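Local coordinates for carbon dioxide concentrating mechanism protein CcmK (Synechococcus elongatus, PDB 4OX6) that probably serves as a hexameric BMC-domain building block of the carboxysome shell, the protein coat of a carbon dioxide-concentrating bacterial microcompartment, at residues 44-49 against 57-62. Residues are numbered along the deposited sequence; the frame is centred on the assembly and turned at random.
Sequences ITIVSY and FAVNIR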
loop_
_atom_site.group_PDB
_atom_site.type_symbol
_atom_site.label_atom_id
_atom_site.label_comp_id
_atom_site.label_asym_id
_atom_site.label_seq_id
_atom_site.Cartn_x
_atom_site.Cartn_y
_atom_site.Cartn_z
ATOM N N ILE A 44 -23.199 20.404 6.926
ATOM C CA ILE A 44 -22.029 19.646 7.307
ATOM C C ILE A 44 -20.773 20.168 6.608
ATOM O O ILE A 44 -20.902 20.885 5.599
ATOM C CB ILE A 44 -22.242 18.104 7.081
ATOM C CG1 ILE A 44 -22.305 17.706 5.602
ATOM C CG2 ILE A 44 -23.534 17.628 7.787
ATOM C CD1 ILE A 44 -20.966 17.586 4.838
ATOM N N THR A 45 -19.620 19.823 7.152
ATOM C CA THR A 45 -18.316 20.161 6.562
ATOM C C THR A 45 -17.624 18.822 6.266
ATOM O O THR A 45 -17.544 17.937 7.166
ATOM C CB THR A 45 -17.438 20.968 7.527
ATOM O OG1 THR A 45 -18.162 22.149 7.957
ATOM C CG2 THR A 45 -16.189 21.447 6.865
ATOM N N ILE A 46 -17.098 18.661 5.038
ATOM C CA ILE A 46 -16.226 17.538 4.743
ATOM C C ILE A 46 -14.848 17.962 5.257
ATOM O O ILE A 46 -14.344 19.021 4.920
ATOM C CB ILE A 46 -16.137 17.328 3.226
ATOM C CG1 ILE A 46 -17.493 17.082 2.580
ATOM C CG2 ILE A 46 -15.276 16.089 2.962
ATOM C CD1 ILE A 46 -17.487 17.316 1.004
ATOM N N VAL A 47 -14.285 17.155 6.145
ATOM C CA VAL A 47 -13.004 17.472 6.789
ATOM C C VAL A 47 -11.805 16.732 6.255
ATOM O O VAL A 47 -10.717 17.251 6.345
ATOM C CB VAL A 47 -13.083 17.351 8.332
ATOM C CG1 VAL A 47 -14.134 18.399 8.866
ATOM C CG2 VAL A 47 -13.447 15.946 8.805
ATOM N N SER A 48 -11.980 15.516 5.778
ATOM C CA SER A 48 -10.866 14.685 5.395
ATOM C C SER A 48 -11.334 13.468 4.619
ATOM O O SER A 48 -12.526 13.141 4.597
ATOM C CB SER A 48 -10.060 14.201 6.626
ATOM O OG SER A 48 -10.895 13.379 7.427
ATOM N N TYR A 49 -10.379 12.772 4.005
ATOM C CA TYR A 49 -10.606 11.453 3.438
ATOM C C TYR A 49 -9.440 10.565 3.793
ATOM O O TYR A 49 -8.370 11.036 4.053
ATOM C CB TYR A 49 -10.916 11.443 1.928
ATOM C CG TYR A 49 -9.726 11.594 1.046
ATOM C CD1 TYR A 49 -9.093 12.814 0.882
ATOM C CD2 TYR A 49 -9.187 10.497 0.402
ATOM C CE1 TYR A 49 -7.962 12.945 0.075
ATOM C CE2 TYR A 49 -8.078 10.625 -0.422
ATOM C CZ TYR A 49 -7.439 11.826 -0.538
ATOM O OH TYR A 49 -6.323 11.912 -1.349
ATOM N N PHE A 57 -11.917 3.899 0.007
ATOM C CA PHE A 57 -11.710 5.270 0.483
ATOM C C PHE A 57 -12.822 5.635 1.449
ATOM O O PHE A 57 -13.997 5.301 1.203
ATOM C CB PHE A 57 -11.825 6.249 -0.706
ATOM C CG PHE A 57 -10.717 6.100 -1.716
ATOM C CD1 PHE A 57 -10.817 5.221 -2.764
ATOM C CD2 PHE A 57 -9.577 6.877 -1.598
ATOM C CE1 PHE A 57 -9.775 5.046 -3.656
ATOM C CE2 PHE A 57 -8.523 6.742 -2.504
ATOM C CZ PHE A 57 -8.627 5.828 -3.516
ATOM N N ALA A 58 -12.486 6.343 2.533
ATOM C CA ALA A 58 -13.509 6.838 3.445
ATOM C C ALA A 58 -13.518 8.344 3.424
ATOM O O ALA A 58 -12.473 8.995 3.339
ATOM C CB ALA A 58 -13.261 6.331 4.856
ATOM N N VAL A 59 -14.708 8.935 3.513
ATOM C CA VAL A 59 -14.860 10.395 3.655
ATOM C C VAL A 59 -15.428 10.669 5.045
ATOM O O VAL A 59 -16.316 9.954 5.510
ATOM C CB VAL A 59 -15.766 11.004 2.560
ATOM C CG1 VAL A 59 -17.178 10.447 2.515
ATOM C CG2 VAL A 59 -15.793 12.541 2.669
ATOM N N ASN A 60 -14.930 11.710 5.678
ATOM C CA ASN A 60 -15.290 12.091 7.050
ATOM C C ASN A 60 -15.919 13.459 7.040
ATOM O O ASN A 60 -15.383 14.429 6.446
ATOM C CB ASN A 60 -14.022 12.105 7.882
ATOM C CG ASN A 60 -13.356 10.742 7.886
ATOM O OD1 ASN A 60 -13.995 9.747 8.227
ATOM N ND2 ASN A 60 -12.094 10.694 7.487
ATOM N N ILE A 61 -17.116 13.553 7.612
ATOM C CA ILE A 61 -17.868 14.792 7.716
ATOM C C ILE A 61 -18.149 15.119 9.182
ATOM O O ILE A 61 -18.265 14.223 10.056
ATOM C CB ILE A 61 -19.155 14.734 6.894
ATOM C CG1 ILE A 61 -20.175 13.727 7.442
ATOM C CG2 ILE A 61 -18.863 14.486 5.423
ATOM C CD1 ILE A 61 -21.567 13.895 6.822
ATOM N N ARG A 62 -18.356 16.400 9.443
ATOM C CA ARG A 62 -18.688 16.872 10.784
ATOM C C ARG A 62 -19.885 17.800 10.737
ATOM O O ARG A 62 -20.025 18.588 9.810
ATOM C CB ARG A 62 -17.541 17.633 11.433
ATOM C CG ARG A 62 -16.217 16.907 11.515
ATOM C CD ARG A 62 -16.225 15.625 12.390
ATOM N NE ARG A 62 -16.497 15.845 13.796
ATOM C CZ ARG A 62 -15.607 16.241 14.689
ATOM N NH1 ARG A 62 -14.346 16.357 14.396
ATOM N NH2 ARG A 62 -15.980 16.411 15.949
HETATM O O HOH W 1 -19.551 21.672 10.317
#
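Ser48 OG is held by two partners: Asn60 ND2 donates to it across the hairpin at 2.9 Å, with OG close to the amide plane, and the hydroxyl also bonds to Pro105 O. Asn60 OD1 turns instead to Ser22 OG on the neighbouring strand 19-26. A serine in place of Asn60 lacks the amide and would probably leave Ser48 OG and Ser22 OG without their shared partner. Backbone bonds join the antiparallel strands: Thr45 and Arg62 exchange two, the closer being Arg62 N to Thr45 O at 2.9 Å. A beta bulge at Val47 shifts the register by one, so Asn60 O accepts from Val47 N while Asn60 N donates to Ser48 O, both at 3.0 Å. Ile46 CG2, anti to its own N, reaches Val59 CG2 at 3.6 Å, and Ile44 CD1 lies on Ile61 CG2 at 3.8 Å. Helices 28-39 and 65-81 cover Ile44, Val59 and Ile61, while Ile46 and Tyr49 meet Val100 and Phe104 of a neighbouring subunit. On the other face Arg62 binds Gln18 O through NH2 and Glu101 through an NH1 salt bridge. The hairpin of this BMC domain thus sets an apolar face, shared between helices and neighbouring subunit, against one whose polar groups are tied by specific hydrogen bonds.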